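Ribulose-1,5-bisphosphate carboxylase/oxygenase large subunit (Rhodopseudomonas palustris, PDB 3QFW) is a Rubisco-like protein whose own reaction is uncertain; its family includes the magnesium-dependent carboxylases that act on ribulose 1,5-bisphosphate. Local coordinates at residues V117-I122 with A313-P318; R131-S136 with G159-K164; L155-V160 with R352-A357; I322-V327 with S358-K363. All coordinates share one frame; numbering follows the deposited sequence.

Interaction 1 of 4, residues V117-I122 with A313-P318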
loop_
_atom_site.group_PDB
_atom_site.type_symbol
_atom_site.label_atom_id
_atom_site.label_comp_id
_atom_site.label_asym_id
_atom_site.label_seq_id
_atom_site.Cartn_x
_atom_site.Cartn_y
_atom_site.Cartn_z
ATOM N N VAL B 117 14.898 5.416 18.109
ATOM C CA VAL B 117 14.996 6.574 18.997
ATOM C C VAL B 117 13.909 6.489 20.064
ATOM O O VAL B 117 14.177 6.603 21.265
ATOM C CB VAL B 117 14.846 7.901 18.224
ATOM C CG1 VAL B 117 14.806 9.090 19.202
ATOM C CG2 VAL B 117 15.968 8.064 17.207
ATOM N N GLY B 118 12.677 6.290 19.607
ATOM C CA GLY B 118 11.555 6.038 20.482
ATOM C C GLY B 118 11.105 7.231 21.314
ATOM O O GLY B 118 11.630 8.350 21.201
ATOM N N LEU B 119 10.100 6.980 22.143
ATOM C CA LEU B 119 9.520 8.006 22.997
ATOM C C LEU B 119 10.589 8.649 23.882
ATOM O O LEU B 119 10.655 9.871 23.993
ATOM C CB LEU B 119 8.394 7.406 23.848
ATOM C CG LEU B 119 7.817 8.226 25.010
ATOM C CD1 LEU B 119 7.219 9.538 24.521
ATOM C CD2 LEU B 119 6.777 7.396 25.757
ATOM N N ALA B 120 11.433 7.828 24.498
ATOM C CA ALA B 120 12.452 8.365 25.400
ATOM C C ALA B 120 13.474 9.203 24.631
ATOM O O ALA B 120 13.886 10.270 25.088
ATOM C CB ALA B 120 13.132 7.252 26.175
ATOM N N GLY B 121 13.855 8.732 23.445
ATOM C CA GLY B 121 14.803 9.448 22.606
ATOM C C GLY B 121 14.322 10.805 22.132
ATOM O O GLY B 121 15.065 11.793 22.197
ATOM N N ILE B 122 13.083 10.872 21.656
ATOM C CA ILE B 122 12.511 12.155 21.264
ATOM C C ILE B 122 12.444 13.128 22.449
ATOM O O ILE B 122 12.747 14.297 22.295
ATOM C CB ILE B 122 11.116 12.016 20.645
ATOM C CG1 ILE B 122 10.555 13.402 20.312
ATOM C CG2 ILE B 122 10.193 11.290 21.581
ATOM C CD1 ILE B 122 9.063 13.419 20.072
ATOM N N ALA B 313 9.116 2.371 22.854
ATOM C CA ALA B 313 7.798 2.933 22.581
ATOM C C ALA B 313 7.881 3.905 21.407
ATOM O O ALA B 313 8.947 4.446 21.119
ATOM C CB ALA B 313 7.268 3.659 23.838
ATOM N N CYS B 314 6.751 4.102 20.729
ATOM C CA CYS B 314 6.607 5.058 19.630
ATOM C C CYS B 314 5.616 6.115 20.114
ATOM O O CYS B 314 4.601 5.759 20.708
ATOM C CB CYS B 314 6.055 4.313 18.389
ATOM S SG CYS B 314 5.437 5.327 17.005
ATOM N N ILE B 315 5.894 7.403 19.903
ATOM C CA ILE B 315 4.973 8.432 20.409
ATOM C C ILE B 315 3.739 8.574 19.522
ATOM O O ILE B 315 3.852 8.908 18.348
ATOM C CB ILE B 315 5.609 9.840 20.520
ATOM C CG1 ILE B 315 7.068 9.771 20.978
ATOM C CG2 ILE B 315 4.773 10.729 21.441
ATOM C CD1 ILE B 315 8.039 9.845 19.808
ATOM N N PRO B 316 2.550 8.346 20.095
ATOM C CA PRO B 316 1.330 8.564 19.316
ATOM C C PRO B 316 1.187 10.047 19.023
ATOM O O PRO B 316 1.356 10.875 19.923
ATOM C CB PRO B 316 0.207 8.102 20.250
ATOM C CG PRO B 316 0.883 7.489 21.453
ATOM C CD PRO B 316 2.275 8.022 21.506
ATOM N N THR B 317 0.893 10.387 17.776
ATOM C CA THR B 317 0.840 11.781 17.383
ATOM C C THR B 317 -0.490 12.126 16.732
ATOM O O THR B 317 -0.609 12.119 15.497
ATOM C CB THR B 317 2.003 12.102 16.444
ATOM O OG1 THR B 317 3.230 11.721 17.073
ATOM C CG2 THR B 317 2.029 13.575 16.089
ATOM N N PRO B 318 -1.504 12.429 17.557
ATOM C CA PRO B 318 -2.867 12.677 17.072
ATOM C C PRO B 318 -2.944 13.975 16.296
ATOM O O PRO B 318 -2.243 14.936 16.626
ATOM C CB PRO B 318 -3.691 12.834 18.364
ATOM C CG PRO B 318 -2.822 12.443 19.460
ATOM C CD PRO B 318 -1.410 12.546 19.022
#

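Interaction 2 of 4, residues R131-S136 with G159-K164. With SO4 (sulfate ion), chain H.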
loop_
_atom_site.group_PDB
_atom_site.type_symbol
_atom_site.label_atom_id
_atom_site.label_comp_id
_atom_site.label_asym_id
_atom_site.label_seq_id
_atom_site.Cartn_x
_atom_site.Cartn_y
_atom_site.Cartn_z
ATOM N N ARG B 131 6.484 16.463 30.174
ATOM C CA ARG B 131 5.314 17.072 29.563
ATOM C C ARG B 131 5.002 16.408 28.232
ATOM O O ARG B 131 5.865 15.759 27.641
ATOM C CB ARG B 131 5.565 18.559 29.323
ATOM C CG ARG B 131 6.710 18.829 28.353
ATOM C CD ARG B 131 6.763 20.292 27.953
ATOM N NE ARG B 131 7.922 20.622 27.124
ATOM C CZ ARG B 131 7.971 20.459 25.805
ATOM N NH1 ARG B 131 6.930 19.941 25.160
ATOM N NH2 ARG B 131 9.065 20.796 25.131
ATOM N N ALA B 132 3.768 16.577 27.767
ATOM C CA ALA B 132 3.400 16.162 26.415
ATOM C C ALA B 132 4.185 17.001 25.415
ATOM O O ALA B 132 4.724 18.056 25.758
ATOM C CB ALA B 132 1.899 16.323 26.189
ATOM N N LEU B 133 4.267 16.536 24.179
ATOM C CA LEU B 133 4.974 17.292 23.156
ATOM C C LEU B 133 4.005 17.946 22.175
ATOM O O LEU B 133 2.804 17.669 22.190
ATOM C CB LEU B 133 5.982 16.404 22.417
ATOM C CG LEU B 133 7.260 16.066 23.187
ATOM C CD1 LEU B 133 7.008 15.127 24.372
ATOM C CD2 LEU B 133 8.291 15.476 22.249
ATOM N N THR B 134 4.542 18.822 21.336
ATOM C CA THR B 134 3.747 19.556 20.363
ATOM C C THR B 134 4.352 19.449 18.965
ATOM O O THR B 134 5.575 19.368 18.801
ATOM C CB THR B 134 3.638 21.054 20.732
ATOM O OG1 THR B 134 4.915 21.683 20.560
ATOM C CG2 THR B 134 3.184 21.234 22.183
ATOM N N ALA B 135 3.491 19.433 17.954
ATOM C CA ALA B 135 3.953 19.443 16.570
ATOM C C ALA B 135 3.055 20.322 15.723
ATOM O O ALA B 135 1.891 20.548 16.067
ATOM C CB ALA B 135 3.979 18.018 16.002
ATOM N N SER B 136 3.592 20.800 14.605
ATOM C CA SER B 136 2.783 21.449 13.583
ATOM C C SER B 136 3.248 21.036 12.196
ATOM O O SER B 136 4.368 20.547 12.020
ATOM C CB SER B 136 2.859 22.969 13.707
ATOM O OG SER B 136 1.820 23.582 12.967
ATOM N N GLY B 159 8.198 27.524 20.276
ATOM C CA GLY B 159 8.559 26.422 21.155
ATOM C C GLY B 159 7.972 25.065 20.779
ATOM O O GLY B 159 8.050 24.106 21.548
ATOM N N VAL B 160 7.382 24.981 19.595
ATOM C CA VAL B 160 6.863 23.709 19.081
ATOM C C VAL B 160 7.994 22.684 19.000
ATOM O O VAL B 160 9.071 22.990 18.495
ATOM C CB VAL B 160 6.241 23.902 17.689
ATOM C CG1 VAL B 160 5.736 22.569 17.114
ATOM C CG2 VAL B 160 5.116 24.913 17.757
ATOM N N ASP B 161 7.755 21.469 19.488
ATOM C CA ASP B 161 8.788 20.431 19.476
ATOM C C ASP B 161 9.148 19.863 18.089
ATOM O O ASP B 161 10.330 19.638 17.791
ATOM C CB ASP B 161 8.406 19.291 20.421
ATOM C CG ASP B 161 8.194 19.766 21.841
ATOM O OD1 ASP B 161 9.184 20.198 22.472
ATOM O OD2 ASP B 161 7.040 19.702 22.326
ATOM N N LEU B 162 8.146 19.621 17.242
ATOM C CA LEU B 162 8.418 19.041 15.924
ATOM C C LEU B 162 7.622 19.707 14.807
ATOM O O LEU B 162 6.409 19.903 14.903
ATOM C CB LEU B 162 8.220 17.512 15.918
ATOM C CG LEU B 162 8.513 16.720 14.626
ATOM C CD1 LEU B 162 9.690 17.296 13.855
ATOM C CD2 LEU B 162 8.754 15.231 14.905
ATOM N N ILE B 163 8.347 20.083 13.765
ATOM C CA ILE B 163 7.771 20.669 12.576
ATOM C C ILE B 163 7.917 19.652 11.457
ATOM O O ILE B 163 9.016 19.185 11.163
ATOM C CB ILE B 163 8.482 21.972 12.212
ATOM C CG1 ILE B 163 8.334 22.970 13.375
ATOM C CG2 ILE B 163 7.938 22.534 10.900
ATOM C CD1 ILE B 163 8.971 24.300 13.129
ATOM N N LYS B 164 6.788 19.285 10.869
ATOM C CA LYS B 164 6.774 18.288 9.810
ATOM C C LYS B 164 6.278 18.925 8.525
ATOM O O LYS B 164 5.499 19.878 8.556
ATOM C CB LYS B 164 5.848 17.129 10.195
ATOM C CG LYS B 164 4.379 17.543 10.307
ATOM C CD LYS B 164 3.486 16.421 10.821
ATOM C CE LYS B 164 3.164 15.382 9.760
ATOM N NZ LYS B 164 2.420 15.917 8.555
HETATM S S SO4 H . 9.332 19.267 31.377
HETATM O O1 SO4 H . 8.541 20.494 31.292
HETATM O O2 SO4 H . 10.332 19.269 30.300
HETATM O O3 SO4 H . 8.465 18.093 31.257
HETATM O O4 SO4 H . 10.004 19.225 32.667
HETATM O O HOH W 1 6.389 22.141 23.004
#

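Interaction 3 of 4, residues L155-V160 with R352-A357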
loop_
_atom_site.group_PDB
_atom_site.type_symbol
_atom_site.label_atom_id
_atom_site.label_comp_id
_atom_site.label_asym_id
_atom_site.label_seq_id
_atom_site.Cartn_x
_atom_site.Cartn_y
_atom_site.Cartn_z
ATOM N N LEU B 155 6.894 29.039 13.813
ATOM C CA LEU B 155 6.482 27.921 14.657
ATOM C C LEU B 155 7.562 27.572 15.688
ATOM O O LEU B 155 7.284 27.446 16.883
ATOM C CB LEU B 155 6.135 26.701 13.792
ATOM C CG LEU B 155 4.961 26.955 12.844
ATOM C CD1 LEU B 155 4.870 25.867 11.761
ATOM C CD2 LEU B 155 3.660 27.074 13.624
ATOM N N ALA B 156 8.796 27.427 15.218
ATOM C CA ALA B 156 9.906 27.042 16.086
ATOM C C ALA B 156 10.160 28.112 17.148
ATOM O O ALA B 156 10.502 27.805 18.292
ATOM C CB ALA B 156 11.160 26.785 15.253
ATOM N N LEU B 157 9.961 29.368 16.772
ATOM C CA LEU B 157 10.077 30.470 17.721
ATOM C C LEU B 157 9.093 30.312 18.878
ATOM O O LEU B 157 9.368 30.745 19.991
ATOM C CB LEU B 157 9.876 31.822 17.024
ATOM C CG LEU B 157 11.150 32.549 16.577
ATOM C CD1 LEU B 157 10.821 33.932 16.024
ATOM C CD2 LEU B 157 12.125 32.668 17.743
ATOM N N GLY B 158 7.957 29.675 18.607
ATOM C CA GLY B 158 6.921 29.470 19.604
ATOM C C GLY B 158 7.153 28.299 20.538
ATOM O O GLY B 158 6.402 28.097 21.495
ATOM N N GLY B 159 8.198 27.524 20.276
ATOM C CA GLY B 159 8.559 26.422 21.155
ATOM C C GLY B 159 7.972 25.065 20.779
ATOM O O GLY B 159 8.050 24.106 21.548
ATOM N N VAL B 160 7.382 24.981 19.595
ATOM C CA VAL B 160 6.863 23.709 19.081
ATOM C C VAL B 160 7.994 22.684 19.000
ATOM O O VAL B 160 9.071 22.990 18.495
ATOM C CB VAL B 160 6.241 23.902 17.689
ATOM C CG1 VAL B 160 5.736 22.569 17.114
ATOM C CG2 VAL B 160 5.116 24.913 17.757
ATOM N N ARG B 352 0.691 36.755 14.149
ATOM C CA ARG B 352 0.507 36.280 15.517
ATOM C C ARG B 352 0.763 34.779 15.634
ATOM O O ARG B 352 0.415 34.153 16.640
ATOM C CB ARG B 352 -0.895 36.640 16.022
ATOM C CG ARG B 352 -0.948 37.954 16.796
ATOM C CD ARG B 352 -2.264 38.699 16.598
ATOM N NE ARG B 352 -3.442 37.894 16.918
ATOM C CZ ARG B 352 -4.006 37.828 18.122
ATOM N NH1 ARG B 352 -3.496 38.511 19.140
ATOM N NH2 ARG B 352 -5.081 37.073 18.309
ATOM N N LEU B 353 1.389 34.215 14.608
ATOM C CA LEU B 353 1.673 32.784 14.559
ATOM C C LEU B 353 2.535 32.344 15.737
ATOM O O LEU B 353 2.206 31.385 16.437
ATOM C CB LEU B 353 2.365 32.416 13.246
ATOM C CG LEU B 353 2.664 30.929 13.027
ATOM C CD1 LEU B 353 1.377 30.109 13.012
ATOM C CD2 LEU B 353 3.436 30.710 11.734
ATOM N N THR B 354 3.648 33.042 15.942
ATOM C CA THR B 354 4.539 32.727 17.049
ATOM C C THR B 354 3.817 32.900 18.377
ATOM O O THR B 354 3.960 32.077 19.280
ATOM C CB THR B 354 5.822 33.582 17.019
ATOM O OG1 THR B 354 6.534 33.334 15.800
ATOM C CG2 THR B 354 6.722 33.244 18.197
ATOM N N GLU B 355 3.034 33.970 18.493
ATOM C CA GLU B 355 2.260 34.216 19.703
ATOM C C GLU B 355 1.261 33.097 19.987
ATOM O O GLU B 355 1.203 32.575 21.108
ATOM C CB GLU B 355 1.532 35.564 19.616
ATOM C CG GLU B 355 0.571 35.821 20.768
ATOM C CD GLU B 355 -0.236 37.089 20.570
ATOM O OE1 GLU B 355 -0.079 37.729 19.509
ATOM O OE2 GLU B 355 -1.023 37.449 21.475
ATOM N N GLN B 356 0.483 32.730 18.972
ATOM C CA GLN B 356 -0.536 31.697 19.122
ATOM C C GLN B 356 0.080 30.317 19.333
ATOM O O GLN B 356 -0.497 29.479 20.022
ATOM C CB GLN B 356 -1.490 31.687 17.922
ATOM C CG GLN B 356 -2.278 32.978 17.740
ATOM C CD GLN B 356 -3.026 33.402 18.996
ATOM O OE1 GLN B 356 -3.294 32.589 19.882
ATOM N NE2 GLN B 356 -3.369 34.683 19.076
ATOM N N ALA B 357 1.248 30.089 18.737
ATOM C CA ALA B 357 1.982 28.835 18.919
ATOM C C ALA B 357 2.502 28.722 20.347
ATOM O O ALA B 357 2.461 27.655 20.962
ATOM C CB ALA B 357 3.137 28.766 17.963
#

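Interaction 4 of 4, residues I322-V327 with S358-K363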
loop_
_atom_site.group_PDB
_atom_site.type_symbol
_atom_site.label_atom_id
_atom_site.label_comp_id
_atom_site.label_asym_id
_atom_site.label_seq_id
_atom_site.Cartn_x
_atom_site.Cartn_y
_atom_site.Cartn_z
ATOM N N ILE B 322 -7.279 20.327 16.452
ATOM C CA ILE B 322 -6.693 20.513 17.777
ATOM C C ILE B 322 -6.498 21.993 18.112
ATOM O O ILE B 322 -5.496 22.597 17.733
ATOM C CB ILE B 322 -5.347 19.769 17.899
ATOM C CG1 ILE B 322 -5.476 18.350 17.349
ATOM C CG2 ILE B 322 -4.873 19.743 19.345
ATOM C CD1 ILE B 322 -6.594 17.565 17.983
ATOM N N MET B 323 -7.464 22.565 18.827
ATOM C CA MET B 323 -7.431 23.975 19.208
ATOM C C MET B 323 -6.997 24.162 20.663
ATOM O O MET B 323 -6.916 23.203 21.428
ATOM C CB MET B 323 -8.807 24.620 18.975
ATOM C CG MET B 323 -9.983 23.633 18.996
ATOM S SD MET B 323 -11.595 24.398 18.672
ATOM C CE MET B 323 -12.675 22.968 18.742
ATOM N N LEU B 324 -6.713 25.402 21.044
ATOM C CA LEU B 324 -6.341 25.692 22.422
ATOM C C LEU B 324 -7.362 25.126 23.404
ATOM O O LEU B 324 -7.026 24.816 24.554
ATOM C CB LEU B 324 -6.193 27.202 22.629
ATOM C CG LEU B 324 -4.775 27.673 22.967
ATOM C CD1 LEU B 324 -4.352 27.167 24.334
ATOM C CD2 LEU B 324 -3.781 27.235 21.900
ATOM N N GLN B 325 -8.604 24.995 22.944
ATOM C CA GLN B 325 -9.695 24.510 23.783
ATOM C C GLN B 325 -9.684 22.992 23.963
ATOM O O GLN B 325 -10.360 22.472 24.848
ATOM C CB GLN B 325 -11.054 24.927 23.208
ATOM C CG GLN B 325 -11.599 23.966 22.151
ATOM C CD GLN B 325 -13.112 24.028 22.022
ATOM O OE1 GLN B 325 -13.756 23.039 21.671
ATOM N NE2 GLN B 325 -13.685 25.196 22.307
ATOM N N ARG B 326 -8.930 22.288 23.125
ATOM C CA ARG B 326 -8.943 20.823 23.136
ATOM C C ARG B 326 -7.795 20.242 23.956
ATOM O O ARG B 326 -7.829 19.071 24.329
ATOM C CB ARG B 326 -8.857 20.255 21.715
ATOM C CG ARG B 326 -9.943 20.700 20.743
ATOM C CD ARG B 326 -11.273 19.986 20.974
ATOM N NE ARG B 326 -11.129 18.543 21.164
ATOM C CZ ARG B 326 -11.188 17.636 20.194
ATOM N NH1 ARG B 326 -11.374 18.009 18.934
ATOM N NH2 ARG B 326 -11.052 16.347 20.486
ATOM N N VAL B 327 -6.778 21.056 24.219
ATOM C CA VAL B 327 -5.541 20.572 24.837
ATOM C C VAL B 327 -5.720 19.776 26.146
ATOM O O VAL B 327 -5.211 18.668 26.267
ATOM C CB VAL B 327 -4.525 21.715 25.040
ATOM C CG1 VAL B 327 -3.486 21.328 26.084
ATOM C CG2 VAL B 327 -3.865 22.072 23.722
ATOM N N SER B 358 3.019 29.828 20.862
ATOM C CA SER B 358 3.501 29.855 22.233
ATOM C C SER B 358 2.348 29.545 23.173
ATOM O O SER B 358 2.506 28.813 24.143
ATOM C CB SER B 358 4.100 31.225 22.569
ATOM O OG SER B 358 5.220 31.508 21.747
ATOM N N ARG B 359 1.186 30.107 22.867
ATOM C CA ARG B 359 -0.013 29.890 23.662
ATOM C C ARG B 359 -0.271 28.400 23.802
ATOM O O ARG B 359 -0.492 27.894 24.898
ATOM C CB ARG B 359 -1.212 30.558 22.989
ATOM C CG ARG B 359 -1.773 31.741 23.740
ATOM C CD ARG B 359 -2.683 31.285 24.868
ATOM N NE ARG B 359 -3.025 32.379 25.774
ATOM C CZ ARG B 359 -3.909 33.333 25.499
ATOM N NH1 ARG B 359 -4.545 33.340 24.335
ATOM N NH2 ARG B 359 -4.153 34.287 26.389
ATOM N N PHE B 360 -0.246 27.704 22.672
ATOM C CA PHE B 360 -0.477 26.266 22.656
ATOM C C PHE B 360 0.604 25.528 23.435
ATOM O O PHE B 360 0.315 24.728 24.326
ATOM C CB PHE B 360 -0.519 25.757 21.218
ATOM C CG PHE B 360 -0.735 24.279 21.107
ATOM C CD1 PHE B 360 -2.012 23.761 20.977
ATOM C CD2 PHE B 360 0.339 23.406 21.135
ATOM C CE1 PHE B 360 -2.213 22.390 20.876
ATOM C CE2 PHE B 360 0.143 22.034 21.030
ATOM C CZ PHE B 360 -1.130 21.532 20.912
ATOM N N VAL B 361 1.851 25.790 23.074
ATOM C CA VAL B 361 2.981 25.171 23.737
ATOM C C VAL B 361 2.923 25.346 25.259
ATOM O O VAL B 361 3.135 24.387 26.005
ATOM C CB VAL B 361 4.306 25.727 23.188
ATOM C CG1 VAL B 361 5.458 25.407 24.130
ATOM C CG2 VAL B 361 4.564 25.194 21.793
ATOM N N ASN B 362 2.631 26.561 25.724
ATOM C CA ASN B 362 2.569 26.813 27.165
ATOM C C ASN B 362 1.405 26.101 27.831
ATOM O O ASN B 362 1.517 25.637 28.963
ATOM C CB ASN B 362 2.515 28.318 27.468
ATOM C CG ASN B 362 3.793 29.032 27.091
ATOM O OD1 ASN B 362 4.883 28.468 27.194
ATOM N ND2 ASN B 362 3.669 30.278 26.641
ATOM N N LYS B 363 0.284 26.016 27.124
ATOM C CA LYS B 363 -0.877 25.296 27.633
ATOM C C LYS B 363 -0.515 23.826 27.867
ATOM O O LYS B 363 -0.857 23.234 28.901
ATOM C CB LYS B 363 -2.040 25.430 26.652
ATOM C CG LYS B 363 -3.292 24.652 27.017
ATOM C CD LYS B 363 -4.202 25.424 27.951
ATOM C CE LYS B 363 -5.652 25.002 27.734
ATOM N NZ LYS B 363 -6.553 25.435 28.833
#

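Interaction 1 of 4, residues V117-I122 with A313-P318
Gly-118 and Leu-119, in the first turn of their helix, lie against Ala-313 and Ile-315, and the axis of the helical piece 118-122 runs at 75° to that of strand 315-318, 9.3 Å away at the closest. One backbone bond joins them, from Leu-119 N to Ala-313 O (3.0 Å). The donor sits 51° above the carbonyl plane. Ala-313 O also lies 3.1 Å from Gly-118 CA. A side chain on Gly-118 would crowd it, and the positive phi there also suits glycine. With CG anti to the backbone N (chi1 168°), Leu-119 carries CD1 to Ile-315 CG1 at 3.6 Å, and the two side chains cross at about a right angle. Leu-119 CB also touches Ala-313 CB at 3.9 Å. Helix 118-126 precedes the first strand of the TIM barrel and packs at the N-terminal end of strand 315-319. Ile-122 and Ile-315 reach toward each other tip to tip. An alanine at Ile-315 would probably open a gap in front of Leu-119 CD1 and leave the Ile-122 side chain without its mate on this strand. Both isoleucines also touch Met-339 on the neighbouring strand. Asp-279 OD1 takes the backbone N-H groups of Val-117 and Gly-118.

Interaction 2 of 4, residues R131-S136 with G159-K164
Arg-131 and Asp-161 meet tip to tip in a two-pronged salt bridge. Arg-131 NH1 binds Asp-161 OD2 at 2.8 Å, and Arg-131 NH2 binds Asp-161 OD1 at 2.7 Å. Both oxygens use their syn lone pairs, and the guanidinium and carboxylate planes are only 16° apart. Asp-161 OD2 spends its anti lone pair on Thr-134 N (2.8 Å). Thr-134 OG1 answers by accepting from Asp-161 N at 3.0 Å. A water ties this tight part together, donating to Asp-161 OD2 (2.6 Å) and Gly-159 O and accepting from Thr-134 OG1. Beyond the salt bridge the pairing is regular. Strands 133-138 and 162-165 pair in parallel, as the two strands of a beta-alpha-beta crossover through helix 145-157. Leu-162 N binds Thr-134 O, Ser-136 N binds Leu-162 O, and Lys-164 N binds Ser-136 O. Ala-135 and Leu-162 share one face of the sheet, Ser-136 and Ile-163 the other. The backbone side of Arg-131, a partly exposed residue, is the looser part. There Arg-131 N binds sulfate O3 at 2.8 Å, while Gln-129 N and Ser-130 N hold the same ion. With so many donors around it, the buried Asp-161 carboxylate is likely to stay ionised and to be fixed in its rotation.

Interaction 3 of 4, residues L155-V160 with R352-A357
Thr-354 lies over the last turn of helix 145-157, where its CG2 touches Leu-157 CB at 3.7 Å and Gly-158 N at 3.8 Å. The backbones come close here, with Gly-158 CA 4.8 Å from Thr-354 CA. Gly-158 permits this approach. A CB on it would clash with Ala-357 CB, which now sits 4.2 Å from Gly-158 CA. The Ala-357 methyl (CB) also meets Val-160 CG2 at 4.3 Å, just past the helix end. On another side of the contact, Leu-155 CD2 fits against the branch of Leu-353. Leu-155 CD2 is 3.8 Å from Leu-353 CD1, and the two side chains cross obliquely.

The next shell explains these positions. Thr-354 CG2 is anti to the backbone N, while OG1 stands beside that N (chi1 -61°). OG1 is hydrogen-bonded to Gln-154 O, so a hydroxyl at the start of one helix serves a carbonyl near the end of the other. Gly-159, the first residue to leave helical angles after helix 145-157, has positive phi in a Schellman motif, and Gly-159 N binds Ala-156 O at 3.1 Å. Farther in, Leu-155 packs on Ser-136, Leu-138 and Ile-163 of the sheet. Val-160 O bonds to Thr-199 OG1. Helix 353-366, the last of the chain, thus lies beside the helix that follows the first barrel strand, as expected where the ring of a TIM barrel closes.

No hydrogen bond joins the segments 155-160 and 352-357 themselves. The fit rests on apolar contacts, and the Thr-354 OG1 bond to Gln-154 O is likely to fix the turn of that side chain.

Interaction 4 of 4, residues I322-V327 with S358-K363
The loop after strand 315-319 and the first residue of helix 327-334 lean on the last helix, 353-366, through Leu-324 and Val-327, which meet Phe-360 and Lys-363. Phe-360 CG is anti to the backbone N (chi1 179°), and the ring beyond it meets the loop. Leu-324 CD2 comes in near the plane of the ring, at its edge, and lies 3.6 Å from Phe-360 CB. Ile-322 CG2 also stands at the edge, 4.1 Å from Phe-360 CE1. Val-327 CG2 approaches Phe-360 CE1 obliquely, at 3.3 Å. One turn on, Lys-363 uses its aliphatic chain. Lys-363 CG presses closely on Val-327 CG1 (3.5 Å), the two side chains sliding past each other in opposite directions. Leu-324 CD1 rests on Lys-363 CB at 3.7 Å, and Lys-363 CE passes 3.5 Å from Leu-324 O. Phe-360 also touches Thr-134 of the first barrel strand, so the ring is packed between loop and sheet. An alanine in place of Phe-360 would probably leave Val-327 CG2 and Ile-322 CG2 facing a gap, although Leu-324 would keep its contact with CB. A sulfate lies about 4 Å from the nearest part of the Lys-363 side chain, a weak and distant partner for its charge. No hydrogen bond crosses between segments 322-327 and 358-363, so the contact depends on apolar fit, with the lysine lending its methylenes to the packing while its charge lies beyond.

How the interactions relate
Interactions 2, 3 and 4 form one cluster, with centres 10 to 11 Å apart. Interactions 2 and 3 share Gly-159 and Val-160, and Ile-163 CD1 packs 3.8 Å from Leu-155 CB. Interactions 3 and 4 use successive turns of helix 353-366. There Val-361 CG2 lies 3.4 Å from Gly-158 O. Interaction 4 also reaches interaction 2 where Val-361 CG2 meets Val-160 N at 3.6 Å. Interaction 1 lies to one side. Its centre is about 22 Å from that of interaction 3 but only about 12 Å from that of interaction 2, where Ile-122 packs on Leu-133. Sulfate ions, probably from the crystallisation liquor, lie at interactions 2 and 4. They alone do not establish an active site.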